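Local structure of citrate lyase, subunit 1 (Methanosaeta concilii, 6HXI) at residues L56-D61 with E80-Y85; N31-G36 with P49-T54; R272-V277 with N332-L337; E372-R377 with P399-G404; R176-E181 with F203-R208. The protein probably cleaves citrate at the expense of ATP and coenzyme A, giving acetyl-CoA and oxaloacetate, as one subunit of ATP citrate lyase. One frame throughout, in Å; residues are numbered along the deposited sequence.

Interaction 1 of 5, residues L56-D61 with E80-Y85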
# COMPACT_ATOMS: atom_id res chain seq x y z
N LEU C 56 28.00 -74.64 24.48
CA LEU C 56 27.83 -73.92 23.23
C LEU C 56 27.80 -74.75 21.94
O LEU C 56 28.07 -75.95 21.93
CB LEU C 56 28.94 -72.85 23.11
CG LEU C 56 29.21 -71.96 24.32
CD1 LEU C 56 30.44 -71.16 24.12
CD2 LEU C 56 28.04 -71.02 24.62
N VAL C 57 27.41 -74.04 20.85
CA VAL C 57 27.39 -74.43 19.44
C VAL C 57 27.97 -73.21 18.68
O VAL C 57 27.52 -72.08 18.88
CB VAL C 57 25.97 -74.81 18.90
CG1 VAL C 57 26.01 -75.12 17.41
CG2 VAL C 57 25.39 -75.99 19.66
N VAL C 58 28.98 -73.44 17.85
CA VAL C 58 29.57 -72.38 17.05
C VAL C 58 29.68 -72.88 15.60
O VAL C 58 30.18 -73.98 15.35
CB VAL C 58 30.86 -71.74 17.66
CG1 VAL C 58 31.92 -72.77 18.01
CG2 VAL C 58 31.43 -70.62 16.79
N LYS C 59 29.09 -72.11 14.67
CA LYS C 59 29.00 -72.44 13.25
C LYS C 59 29.11 -71.18 12.36
O LYS C 59 28.70 -70.10 12.79
CB LYS C 59 27.68 -73.20 12.96
CG LYS C 59 26.41 -72.50 13.46
CD LYS C 59 25.21 -73.44 13.45
CE LYS C 59 24.14 -72.97 14.39
NZ LYS C 59 22.85 -73.67 14.16
N PRO C 60 29.64 -71.29 11.10
CA PRO C 60 29.72 -70.10 10.24
C PRO C 60 28.35 -69.60 9.77
O PRO C 60 27.50 -70.40 9.37
CB PRO C 60 30.62 -70.54 9.08
CG PRO C 60 30.48 -72.01 9.03
CD PRO C 60 30.17 -72.49 10.42
N ASP C 61 28.13 -68.27 9.86
CA ASP C 61 26.89 -67.60 9.48
C ASP C 61 27.11 -66.71 8.25
O ASP C 61 27.00 -65.49 8.33
CB ASP C 61 26.34 -66.80 10.68
CG ASP C 61 24.84 -66.51 10.63
OD1 ASP C 61 24.19 -66.89 9.63
OD2 ASP C 61 24.33 -65.90 11.60
N GLU C 80 35.98 -71.63 26.21
CA GLU C 80 37.40 -71.76 25.88
C GLU C 80 37.50 -72.51 24.54
O GLU C 80 38.10 -72.00 23.59
CB GLU C 80 38.14 -72.55 26.97
CG GLU C 80 38.79 -71.71 28.06
CD GLU C 80 39.73 -72.47 28.99
OE1 GLU C 80 39.48 -73.66 29.27
OE2 GLU C 80 40.71 -71.85 29.46
N GLU C 81 36.85 -73.70 24.46
CA GLU C 81 36.80 -74.56 23.28
C GLU C 81 36.21 -73.84 22.08
O GLU C 81 36.61 -74.11 20.94
CB GLU C 81 35.99 -75.83 23.58
CG GLU C 81 36.58 -76.71 24.67
CD GLU C 81 35.85 -78.03 24.90
OE1 GLU C 81 35.20 -78.53 23.96
OE2 GLU C 81 35.97 -78.57 26.03
N ALA C 82 35.26 -72.92 22.33
CA ALA C 82 34.61 -72.09 21.31
C ALA C 82 35.63 -71.11 20.73
O ALA C 82 35.73 -71.02 19.51
CB ALA C 82 33.42 -71.35 21.90
N LYS C 83 36.42 -70.43 21.60
CA LYS C 83 37.48 -69.49 21.19
C LYS C 83 38.56 -70.19 20.36
O LYS C 83 39.15 -69.56 19.49
CB LYS C 83 38.13 -68.80 22.39
CG LYS C 83 37.24 -67.82 23.15
CD LYS C 83 37.98 -67.18 24.34
CE LYS C 83 38.19 -68.08 25.55
NZ LYS C 83 39.54 -67.92 26.21
N GLU C 84 38.81 -71.49 20.63
CA GLU C 84 39.77 -72.31 19.88
C GLU C 84 39.27 -72.50 18.44
O GLU C 84 40.04 -72.31 17.51
CB GLU C 84 39.99 -73.68 20.56
CG GLU C 84 40.93 -73.63 21.75
CD GLU C 84 41.07 -74.91 22.56
OE1 GLU C 84 40.41 -75.92 22.23
OE2 GLU C 84 41.85 -74.89 23.54
N TYR C 85 37.97 -72.83 18.27
CA TYR C 85 37.32 -72.99 16.96
C TYR C 85 37.34 -71.67 16.19
O TYR C 85 37.58 -71.67 14.98
CB TYR C 85 35.89 -73.54 17.12
CG TYR C 85 35.06 -73.51 15.85
CD1 TYR C 85 34.32 -72.37 15.51
CD2 TYR C 85 35.00 -74.60 15.00
CE1 TYR C 85 33.55 -72.33 14.35
CE2 TYR C 85 34.23 -74.57 13.83
CZ TYR C 85 33.51 -73.43 13.51
OH TYR C 85 32.75 -73.36 12.36

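Interaction 2 of 5, residues N31-G36 with P49-T54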
# COMPACT_ATOMS: atom_id res chain seq x y z
N ASN C 31 19.66 -65.70 23.54
CA ASN C 31 21.09 -65.98 23.77
C ASN C 31 21.82 -66.24 22.45
O ASN C 31 21.91 -67.38 21.99
CB ASN C 31 21.34 -67.11 24.78
CG ASN C 31 20.69 -66.93 26.13
OD1 ASN C 31 19.87 -67.74 26.54
ND2 ASN C 31 21.02 -65.86 26.84
N LEU C 32 22.32 -65.16 21.84
CA LEU C 32 23.02 -65.18 20.56
C LEU C 32 24.22 -64.24 20.56
O LEU C 32 24.17 -63.14 21.12
CB LEU C 32 22.05 -64.79 19.42
CG LEU C 32 20.79 -65.63 19.24
CD1 LEU C 32 19.63 -64.76 18.86
CD2 LEU C 32 21.00 -66.72 18.21
N ALA C 33 25.31 -64.67 19.91
CA ALA C 33 26.54 -63.91 19.77
C ALA C 33 27.08 -64.08 18.35
O ALA C 33 27.21 -65.22 17.88
CB ALA C 33 27.57 -64.40 20.79
N LEU C 34 27.37 -62.96 17.66
CA LEU C 34 27.94 -62.99 16.32
C LEU C 34 29.40 -62.57 16.36
O LEU C 34 29.72 -61.54 16.94
CB LEU C 34 27.14 -62.12 15.32
CG LEU C 34 27.52 -62.24 13.82
CD1 LEU C 34 27.04 -63.57 13.22
CD2 LEU C 34 27.00 -61.08 13.03
N VAL C 35 30.27 -63.36 15.71
CA VAL C 35 31.71 -63.11 15.65
C VAL C 35 32.17 -62.78 14.22
O VAL C 35 32.26 -63.67 13.37
CB VAL C 35 32.53 -64.26 16.31
CG1 VAL C 35 34.03 -64.03 16.19
CG2 VAL C 35 32.14 -64.44 17.77
N GLY C 36 32.44 -61.49 13.99
CA GLY C 36 32.93 -60.95 12.73
C GLY C 36 34.45 -60.84 12.70
O GLY C 36 35.11 -61.28 13.65
N PRO C 49 27.30 -62.60 29.43
CA PRO C 49 27.93 -63.37 30.53
C PRO C 49 27.64 -64.86 30.42
O PRO C 49 28.53 -65.66 30.73
CB PRO C 49 27.32 -62.74 31.79
CG PRO C 49 26.64 -61.48 31.34
CD PRO C 49 26.22 -61.73 29.94
N TRP C 50 26.44 -65.24 29.91
CA TRP C 50 25.99 -66.62 29.70
C TRP C 50 26.99 -67.51 28.93
O TRP C 50 26.97 -68.73 29.11
CB TRP C 50 24.60 -66.65 29.03
CG TRP C 50 24.57 -66.04 27.66
CD1 TRP C 50 24.22 -64.75 27.35
CD2 TRP C 50 24.89 -66.68 26.41
NE1 TRP C 50 24.30 -64.55 25.99
CE2 TRP C 50 24.73 -65.71 25.39
CE3 TRP C 50 25.31 -67.97 26.06
CZ2 TRP C 50 24.97 -66.00 24.04
CZ3 TRP C 50 25.56 -68.25 24.72
CH2 TRP C 50 25.37 -67.28 23.73
N LEU C 51 27.84 -66.90 28.06
CA LEU C 51 28.85 -67.59 27.25
C LEU C 51 29.77 -68.48 28.08
O LEU C 51 29.97 -69.65 27.75
CB LEU C 51 29.70 -66.57 26.46
CG LEU C 51 29.07 -65.87 25.27
CD1 LEU C 51 29.90 -64.66 24.85
CD2 LEU C 51 28.92 -66.81 24.07
N LYS C 52 30.33 -67.92 29.16
CA LYS C 52 31.29 -68.57 30.04
C LYS C 52 30.70 -69.73 30.89
O LYS C 52 31.46 -70.62 31.28
CB LYS C 52 31.99 -67.53 30.94
CG LYS C 52 32.79 -66.49 30.14
CD LYS C 52 33.50 -65.47 31.04
CE LYS C 52 34.93 -65.85 31.36
NZ LYS C 52 35.60 -64.84 32.22
N THR C 53 29.37 -69.74 31.14
CA THR C 53 28.69 -70.72 31.99
C THR C 53 27.70 -71.68 31.28
O THR C 53 26.98 -72.43 31.96
CB THR C 53 27.98 -69.98 33.15
OG1 THR C 53 27.49 -68.71 32.69
CG2 THR C 53 28.88 -69.78 34.35
N THR C 54 27.66 -71.69 29.93
CA THR C 54 26.74 -72.54 29.16
C THR C 54 27.49 -73.41 28.14
O THR C 54 28.58 -73.04 27.71
CB THR C 54 25.65 -71.66 28.47
OG1 THR C 54 25.16 -70.70 29.41
CG2 THR C 54 24.47 -72.46 27.92

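Interaction 3 of 5, residues R272-V277 with N332-L337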
# COMPACT_ATOMS: atom_id res chain seq x y z
N ARG C 272 37.28 -55.31 -18.72
CA ARG C 272 37.40 -54.22 -19.69
C ARG C 272 36.03 -53.78 -20.30
O ARG C 272 36.00 -52.76 -20.99
CB ARG C 272 38.46 -54.51 -20.79
CG ARG C 272 38.19 -55.71 -21.71
CD ARG C 272 39.27 -55.89 -22.78
NE ARG C 272 39.39 -54.71 -23.64
CZ ARG C 272 38.67 -54.49 -24.74
NH1 ARG C 272 37.78 -55.38 -25.14
NH2 ARG C 272 38.84 -53.37 -25.43
N VAL C 273 34.92 -54.51 -20.01
CA VAL C 273 33.59 -54.10 -20.51
C VAL C 273 32.72 -53.50 -19.39
O VAL C 273 32.29 -54.21 -18.46
CB VAL C 273 32.82 -55.18 -21.31
CG1 VAL C 273 31.57 -54.58 -21.98
CG2 VAL C 273 33.70 -55.86 -22.34
N TRP C 274 32.47 -52.21 -19.48
CA TRP C 274 31.62 -51.56 -18.49
C TRP C 274 30.31 -51.13 -19.14
O TRP C 274 30.26 -50.84 -20.35
CB TRP C 274 32.33 -50.41 -17.78
CG TRP C 274 33.45 -50.85 -16.89
CD1 TRP C 274 34.70 -51.24 -17.28
CD2 TRP C 274 33.43 -50.93 -15.46
NE1 TRP C 274 35.46 -51.56 -16.18
CE2 TRP C 274 34.71 -51.37 -15.05
CE3 TRP C 274 32.45 -50.69 -14.49
CZ2 TRP C 274 35.02 -51.58 -13.71
CZ3 TRP C 274 32.77 -50.87 -13.15
CH2 TRP C 274 34.04 -51.32 -12.78
N THR C 275 29.25 -51.15 -18.34
CA THR C 275 27.94 -50.80 -18.86
C THR C 275 27.20 -49.80 -18.00
O THR C 275 27.25 -49.84 -16.76
CB THR C 275 27.08 -52.07 -19.05
OG1 THR C 275 26.96 -52.78 -17.81
CG2 THR C 275 27.59 -52.98 -20.18
N MET C 276 26.47 -48.91 -18.66
CA MET C 276 25.59 -47.95 -18.01
C MET C 276 24.32 -47.94 -18.84
O MET C 276 24.11 -47.07 -19.69
CB MET C 276 26.23 -46.57 -17.84
CG MET C 276 25.36 -45.65 -17.03
SD MET C 276 26.23 -44.21 -16.40
CE MET C 276 27.01 -43.61 -17.91
N VAL C 277 23.52 -48.98 -18.62
CA VAL C 277 22.28 -49.23 -19.35
C VAL C 277 21.06 -48.77 -18.57
O VAL C 277 20.95 -48.99 -17.36
CB VAL C 277 22.17 -50.71 -19.82
CG1 VAL C 277 20.91 -50.94 -20.64
CG2 VAL C 277 23.41 -51.12 -20.62
N ASN C 332 44.49 -53.08 -24.72
CA ASN C 332 43.29 -53.26 -25.58
C ASN C 332 42.28 -52.15 -25.19
O ASN C 332 41.24 -52.00 -25.83
CB ASN C 332 42.58 -54.65 -25.46
CG ASN C 332 43.42 -55.92 -25.40
OD1 ASN C 332 42.94 -56.95 -24.90
ND2 ASN C 332 44.65 -55.90 -25.90
N GLY C 333 42.62 -51.40 -24.14
CA GLY C 333 41.81 -50.34 -23.56
C GLY C 333 40.66 -50.91 -22.75
O GLY C 333 40.73 -52.05 -22.28
N LYS C 334 39.62 -50.11 -22.59
CA LYS C 334 38.38 -50.46 -21.89
C LYS C 334 37.21 -49.88 -22.67
O LYS C 334 37.37 -48.85 -23.33
CB LYS C 334 38.38 -49.96 -20.44
CG LYS C 334 39.14 -50.88 -19.50
CD LYS C 334 39.30 -50.32 -18.11
CE LYS C 334 40.03 -51.32 -17.25
NZ LYS C 334 40.40 -50.76 -15.94
N VAL C 335 36.06 -50.54 -22.64
CA VAL C 335 34.86 -50.06 -23.35
C VAL C 335 33.72 -49.68 -22.38
O VAL C 335 33.43 -50.43 -21.45
CB VAL C 335 34.42 -51.08 -24.43
CG1 VAL C 335 33.08 -50.71 -25.02
CG2 VAL C 335 35.46 -51.22 -25.53
N LEU C 336 33.10 -48.48 -22.60
CA LEU C 336 31.94 -47.97 -21.85
C LEU C 336 30.70 -47.98 -22.75
O LEU C 336 30.63 -47.22 -23.71
CB LEU C 336 32.17 -46.57 -21.23
CG LEU C 336 30.99 -45.93 -20.42
CD1 LEU C 336 30.45 -46.87 -19.28
CD2 LEU C 336 31.36 -44.57 -19.85
N LEU C 337 29.71 -48.84 -22.41
CA LEU C 337 28.47 -48.98 -23.16
C LEU C 337 27.31 -48.28 -22.47
O LEU C 337 26.78 -48.78 -21.48
CB LEU C 337 28.15 -50.46 -23.44
CG LEU C 337 29.24 -51.28 -24.16
CD1 LEU C 337 28.96 -52.75 -24.06
CD2 LEU C 337 29.35 -50.88 -25.62

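Interaction 4 of 5, residues E372-R377 with P399-G404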
# COMPACT_ATOMS: atom_id res chain seq x y z
N GLU C 372 36.96 -46.19 -24.66
CA GLU C 372 36.12 -45.94 -25.84
C GLU C 372 34.66 -45.98 -25.40
O GLU C 372 34.24 -46.96 -24.77
CB GLU C 372 36.39 -46.97 -26.94
CG GLU C 372 37.70 -46.74 -27.68
CD GLU C 372 38.30 -47.98 -28.31
OE1 GLU C 372 37.53 -48.85 -28.78
OE2 GLU C 372 39.54 -48.07 -28.36
N ILE C 373 33.91 -44.92 -25.69
CA ILE C 373 32.50 -44.79 -25.28
C ILE C 373 31.56 -45.08 -26.44
O ILE C 373 31.76 -44.54 -27.53
CB ILE C 373 32.25 -43.41 -24.58
CG1 ILE C 373 33.10 -43.26 -23.31
CG2 ILE C 373 30.77 -43.19 -24.27
CD1 ILE C 373 33.85 -41.97 -23.21
N TYR C 374 30.55 -45.93 -26.21
CA TYR C 374 29.53 -46.31 -27.20
C TYR C 374 28.14 -46.03 -26.61
O TYR C 374 27.82 -46.52 -25.53
CB TYR C 374 29.68 -47.79 -27.63
CG TYR C 374 31.01 -48.10 -28.29
CD1 TYR C 374 32.16 -48.28 -27.53
CD2 TYR C 374 31.11 -48.23 -29.67
CE1 TYR C 374 33.40 -48.54 -28.14
CE2 TYR C 374 32.33 -48.50 -30.29
CZ TYR C 374 33.47 -48.67 -29.52
OH TYR C 374 34.67 -48.94 -30.13
N VAL C 375 27.36 -45.18 -27.30
CA VAL C 375 26.03 -44.74 -26.88
C VAL C 375 24.92 -45.12 -27.88
O VAL C 375 25.10 -44.92 -29.07
CB VAL C 375 26.01 -43.20 -26.63
CG1 VAL C 375 24.70 -42.76 -25.98
CG2 VAL C 375 27.22 -42.75 -25.79
N ARG C 376 23.78 -45.65 -27.38
CA ARG C 376 22.56 -45.94 -28.14
C ARG C 376 21.38 -45.58 -27.23
O ARG C 376 21.15 -46.26 -26.23
CB ARG C 376 22.45 -47.41 -28.60
CG ARG C 376 21.29 -47.66 -29.59
CD ARG C 376 19.94 -47.91 -28.92
NE ARG C 376 18.86 -48.15 -29.88
CZ ARG C 376 17.61 -48.48 -29.56
NH1 ARG C 376 17.26 -48.63 -28.29
NH2 ARG C 376 16.71 -48.70 -30.51
N ARG C 377 20.64 -44.54 -27.58
CA ARG C 377 19.53 -44.12 -26.76
C ARG C 377 18.41 -43.45 -27.53
O ARG C 377 18.64 -42.76 -28.52
CB ARG C 377 20.04 -43.21 -25.61
CG ARG C 377 19.06 -42.96 -24.47
CD ARG C 377 18.75 -44.17 -23.61
NE ARG C 377 18.07 -43.75 -22.37
CZ ARG C 377 17.06 -44.39 -21.81
NH1 ARG C 377 16.59 -45.51 -22.34
NH2 ARG C 377 16.52 -43.93 -20.69
N PRO C 399 37.20 -41.61 -28.13
CA PRO C 399 36.17 -41.95 -29.13
C PRO C 399 34.77 -42.16 -28.53
O PRO C 399 34.59 -42.99 -27.64
CB PRO C 399 36.72 -43.21 -29.81
CG PRO C 399 38.15 -43.34 -29.36
CD PRO C 399 38.19 -42.70 -28.01
N ILE C 400 33.79 -41.36 -28.99
CA ILE C 400 32.40 -41.47 -28.54
C ILE C 400 31.48 -41.71 -29.75
O ILE C 400 31.17 -40.77 -30.50
CB ILE C 400 31.92 -40.31 -27.59
CG1 ILE C 400 32.87 -40.15 -26.37
CG2 ILE C 400 30.48 -40.54 -27.14
CD1 ILE C 400 32.64 -38.96 -25.44
N GLN C 401 31.07 -42.98 -29.96
CA GLN C 401 30.18 -43.43 -31.04
C GLN C 401 28.74 -43.26 -30.56
O GLN C 401 28.34 -43.93 -29.61
CB GLN C 401 30.46 -44.90 -31.38
CG GLN C 401 31.22 -45.10 -32.68
CD GLN C 401 30.85 -46.42 -33.30
OE1 GLN C 401 29.68 -46.67 -33.64
NE2 GLN C 401 31.82 -47.30 -33.47
N VAL C 402 27.98 -42.33 -31.19
CA VAL C 402 26.62 -41.96 -30.76
C VAL C 402 25.52 -42.45 -31.73
O VAL C 402 25.57 -42.16 -32.93
CB VAL C 402 26.52 -40.44 -30.49
CG1 VAL C 402 25.08 -40.01 -30.15
CG2 VAL C 402 27.48 -40.03 -29.37
N HIS C 403 24.55 -43.20 -31.17
CA HIS C 403 23.43 -43.83 -31.89
C HIS C 403 22.09 -43.50 -31.27
O HIS C 403 22.01 -43.19 -30.09
CB HIS C 403 23.60 -45.37 -31.92
CG HIS C 403 24.87 -45.83 -32.56
ND1 HIS C 403 24.88 -46.33 -33.84
CD2 HIS C 403 26.12 -45.84 -32.07
CE1 HIS C 403 26.15 -46.64 -34.09
NE2 HIS C 403 26.93 -46.36 -33.05
N GLY C 404 21.05 -43.63 -32.07
CA GLY C 404 19.68 -43.36 -31.66
C GLY C 404 18.73 -44.51 -31.98
O GLY C 404 19.19 -45.64 -32.21

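Interaction 5 of 5, residues R176-E181 with F203-R208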
# COMPACT_ATOMS: atom_id res chain seq x y z
N ARG C 176 0.86 -81.76 19.17
CA ARG C 176 0.05 -81.34 18.02
C ARG C 176 -0.53 -79.94 18.21
O ARG C 176 -0.48 -79.15 17.27
CB ARG C 176 -1.06 -82.33 17.71
CG ARG C 176 -1.67 -82.15 16.33
CD ARG C 176 -2.93 -82.96 16.21
NE ARG C 176 -3.36 -83.08 14.82
CZ ARG C 176 -4.53 -83.58 14.44
NH1 ARG C 176 -4.83 -83.66 13.15
NH2 ARG C 176 -5.40 -84.00 15.35
N ALA C 177 -1.04 -79.62 19.42
CA ALA C 177 -1.59 -78.30 19.74
C ALA C 177 -0.47 -77.24 19.85
O ALA C 177 -0.68 -76.09 19.45
CB ALA C 177 -2.39 -78.35 21.02
N LEU C 178 0.71 -77.65 20.36
CA LEU C 178 1.88 -76.78 20.53
C LEU C 178 2.51 -76.41 19.20
O LEU C 178 2.97 -75.28 19.06
CB LEU C 178 2.94 -77.41 21.46
CG LEU C 178 2.63 -77.44 22.96
CD1 LEU C 178 3.39 -78.56 23.65
CD2 LEU C 178 2.93 -76.10 23.61
N VAL C 179 2.53 -77.35 18.23
CA VAL C 179 3.07 -77.11 16.89
C VAL C 179 2.08 -76.26 16.08
O VAL C 179 2.51 -75.36 15.36
CB VAL C 179 3.50 -78.42 16.14
CG1 VAL C 179 4.16 -78.08 14.81
CG2 VAL C 179 4.47 -79.24 16.99
N GLU C 180 0.75 -76.54 16.20
CA GLU C 180 -0.35 -75.81 15.56
C GLU C 180 -0.24 -74.33 15.95
O GLU C 180 -0.23 -73.48 15.06
CB GLU C 180 -1.70 -76.40 16.02
CG GLU C 180 -2.94 -75.58 15.67
CD GLU C 180 -4.24 -76.09 16.27
OE1 GLU C 180 -4.24 -76.54 17.43
OE2 GLU C 180 -5.28 -76.01 15.57
N GLU C 181 -0.06 -74.05 17.26
CA GLU C 181 0.09 -72.72 17.83
C GLU C 181 1.40 -72.06 17.39
O GLU C 181 1.41 -70.85 17.10
CB GLU C 181 -0.04 -72.76 19.36
CG GLU C 181 -1.48 -72.64 19.85
CD GLU C 181 -1.90 -73.53 21.02
OE1 GLU C 181 -1.26 -73.46 22.09
OE2 GLU C 181 -2.91 -74.26 20.86
N PHE C 203 13.56 -77.60 14.31
CA PHE C 203 13.09 -76.98 15.54
C PHE C 203 12.82 -78.11 16.55
O PHE C 203 12.67 -79.26 16.14
CB PHE C 203 11.89 -76.03 15.34
CG PHE C 203 10.51 -76.59 15.07
CD1 PHE C 203 9.64 -76.86 16.12
CD2 PHE C 203 10.04 -76.72 13.77
CE1 PHE C 203 8.35 -77.33 15.87
CE2 PHE C 203 8.74 -77.19 13.53
CZ PHE C 203 7.90 -77.49 14.58
N THR C 204 12.84 -77.80 17.86
CA THR C 204 12.62 -78.78 18.92
C THR C 204 11.84 -78.18 20.10
O THR C 204 11.44 -77.01 20.08
CB THR C 204 13.95 -79.45 19.38
OG1 THR C 204 14.73 -79.83 18.24
CG2 THR C 204 13.73 -80.68 20.27
N PHE C 205 11.65 -79.01 21.14
CA PHE C 205 10.98 -78.71 22.39
C PHE C 205 11.94 -78.66 23.57
O PHE C 205 12.87 -79.47 23.66
CB PHE C 205 9.85 -79.73 22.64
CG PHE C 205 8.68 -79.54 21.72
CD1 PHE C 205 7.65 -78.66 22.05
CD2 PHE C 205 8.60 -80.23 20.52
CE1 PHE C 205 6.56 -78.48 21.20
CE2 PHE C 205 7.51 -80.04 19.66
CZ PHE C 205 6.50 -79.16 20.00
N SER C 206 11.72 -77.68 24.45
CA SER C 206 12.42 -77.45 25.72
C SER C 206 11.28 -77.43 26.72
O SER C 206 10.71 -76.37 27.00
CB SER C 206 13.14 -76.11 25.69
OG SER C 206 14.06 -76.00 26.76
N GLY C 207 10.87 -78.63 27.14
CA GLY C 207 9.71 -78.83 28.00
C GLY C 207 8.45 -78.64 27.18
O GLY C 207 8.21 -79.40 26.23
N ARG C 208 7.66 -77.60 27.50
CA ARG C 208 6.45 -77.23 26.76
C ARG C 208 6.73 -75.99 25.90
O ARG C 208 5.82 -75.42 25.30
CB ARG C 208 5.24 -77.02 27.70
CG ARG C 208 4.64 -78.32 28.23
CD ARG C 208 3.20 -78.15 28.71
NE ARG C 208 2.23 -78.55 27.69
CZ ARG C 208 1.62 -77.72 26.85
NH1 ARG C 208 1.87 -76.41 26.91
NH2 ARG C 208 0.76 -78.18 25.96

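Interaction 1 of 5, residues L56-D61 with E80-Y85
Val58 meets Tyr85 with both of its methyls, CG1 lying 3.5 Å from Tyr85 CD1 and CG2 3.6 Å from that same carbon. The two side chains slide past each other in opposite directions, and one face of the phenol ring comes to rest over Val58 O. At the far end of the ring, Pro60 CD touches Tyr85 OH at 3.3 Å, crossing it roughly at right angles. A turn of helix away, Ala82 is small enough to let the helix come close to the strand: its CB meets Leu56 CD1 at 3.7 Å. What puts the ring along the strand is the first torsion of Tyr85, with CG anti to the backbone N (169°), while a weak hydrogen bond ties its hydroxyl to Leu72 O. Within the ATP-grasp domain, segment 80-85 of helix 79-89 runs nearly parallel to strand 56-60, which sits between strands 106-110 and 74-75; Ile108 and Leu74 add to the apolar packing around Val58.

Interaction 2 of 5, residues N31-G36 with P49-T54
Asn31 lies across one face of the Trp50 indole, its CB 3.8 Å from the centroid of the six-membered ring and 15° off the normal, a CH-pi contact. The rest of the side chain runs on over the pyrrole half, where Asn31 ND2 comes within 3.4 Å of Trp50 CD1. With its plane turned 53° from the indole, the amide does not stack flat. Asparagine suits this partly exposed spot because it offers an aliphatic CB to the ring and ends in a polar group. The indole's opposite face is backed by Leu51 CG. Trp50 CG takes the crowded position between the backbone N and the carbonyl carbon (chi1 62°), which turns the ring towards segment 31-36 and brings Trp50 CZ2 to 3.5 Å from Leu32 N. Ala33 CB meets Leu51 CD2 at 4.3 Å. An alanine in place of Trp50 would remove the surface under Asn31 and would probably loosen the packing of the short helix on this segment. That short, loosely bonded helical turn around 50-53 packs beside strand 33-35, an outermost strand of its sheet within the chain, with Leu51 also touching Trp79 of helix 79-89.

Interaction 3 of 5, residues R272-V277 with N332-L337
Arg272 O is gripped by one hydrogen bond, from Val335 N at 2.8 Å, nearly straight and along the C=O axis, with a CA-H...O contact from Lys334 CA beside it. This bond opens a parallel pairing of strands 273-275 and 334-337 in the alpha/beta citrate-binding domain. Further on, Val335 O accepts from Trp274 N, Trp274 O from Leu337 N at 2.9 Å, and Leu337 O from Met276 N. Beyond the backbone ladder, the Arg272 side chain binds the loop that leads into strand 334-337. Its CG takes the crowded position, and a bend at chi3 (-59°) folds the guanidinium towards two carbonyls: NH2 donates to Asn332 O at 2.8 Å, and NE to Gly333 O at 3.3 Å. Both donors sit above the carbonyl planes, and the long, multi-donor arginine is what lets one side chain reach both. An alanine here would lose these two bonds and would probably leave the turn before strand 334-337 less firmly held. Gly333, whose carbonyl takes one of them, adopts a backbone conformation (phi 75°) that suits glycine. Helices cover the sheet on two faces: 280-292 and 412-417 on the side of Val273 and Thr275, 311-325 on that of Trp274. On the former side the branched chains cross obliquely, Val273 CG1 resting 3.8 Å from Leu337 CD1.

Interaction 4 of 5, residues E372-R377 with P399-G404
Strands 372-376 and 400-403 are the parallel strands of a beta-alpha-beta unit connected by helix 382-396. Five backbone hydrogen bonds lace them together, from Ile373 N to Pro399 O at one end to Arg377 N to His403 O at the other. On one face the isoleucines lie side by side, Ile400 CG1 3.8 Å from both CB and CD1 of Ile373. Ile400 CG2 touches Ile373 CG2 at 3.9 Å and Val375 CG2 at 4.2 Å. Beta-branched residues suit such a strand, offering two bumps and a groove close to the backbone. At the start, Glu372 CG rests on Pro399 CG at 3.8 Å. The face of Tyr374, Gln401, Arg376 and His403 is more polar. Gln401 NE2 approaches the edge of the Tyr374 ring, 3.4 Å from CE2, amide and ring planes 62° apart. Arg376 CG packs on His403 CB, and its guanidinium forms a salt bridge with Glu184 of the neighbouring succinyl-CoA ligase subunit alpha chain. Just past the strand, Arg377 turns away from the pair, and its NH1 hydrogen-bonds to the bound citrate. The His403 ring has Val375 O at its edge, and its NE2 donates to Gln401 OE1 at 2.8 Å, nearly in the ring plane.

Interaction 5 of 5, residues R176-E181 with F203-R208
Leu178, on helix 176-181, has the most surface buried here, shared between Arg208 and Phe205. Its branched end lies against the guanidinium of Arg208: CD1 sits over one face and offset towards the rim, 3.5 Å from NH2, while CD2 reaches Arg208 NH1 and also comes to 3.4 Å from Arg208 O. A bend at chi3 (97°) in the arginine brings its flat group over the leucine, which crosses it at about a right angle. Nearer the helix backbone, Leu178 CB touches Phe205 CE1 at 3.8 Å. Phe205 presents its ring edge to the helix, and in the plane of that ring Val179 CG2 stands 3.6 Å from CZ. The other methyl, Val179 CG1, does the same to Phe203, meeting CZ at its edge, so one valine fits against two phenylalanines that project from the same side of the strand. Helix 173-192 thereby covers this part of the six-stranded antiparallel sheet of the ATP-grasp domain, and Lys175 adds a cation-pi contact to Phe205. No hydrogen bond joins the two segments, so the contact probably depends on close fit and burial of apolar surface, with Arg208, exposed itself, laying its flat face against the end of Leu178.

Overall arrangement
Interactions 1, 2 and 5 belong to the ATP-grasp region and interactions 3 and 4 to the citrate-binding region. Without a hydrogen bond across, interactions 1 and 5 pack helices on a sheet and interaction 2 packs a helical turn mainly on the loop leading into an edge strand, whereas interactions 3 and 4 join neighbouring parallel strands by backbone ladders. Interactions 1 and 2 touch through Leu56 CD2, 3.7 Å from Trp50 CZ3; both are buried, though Asn31 and Trp50 are partly exposed. Interactions 3 and 4 share one sheet, Leu336 O lying 2.8 Å from Tyr374 N. Interaction 3 is largely buried; interaction 4 is less so, reaching both citrate and another subunit. Interaction 5 grades from buried phenylalanines to an exposed arginine.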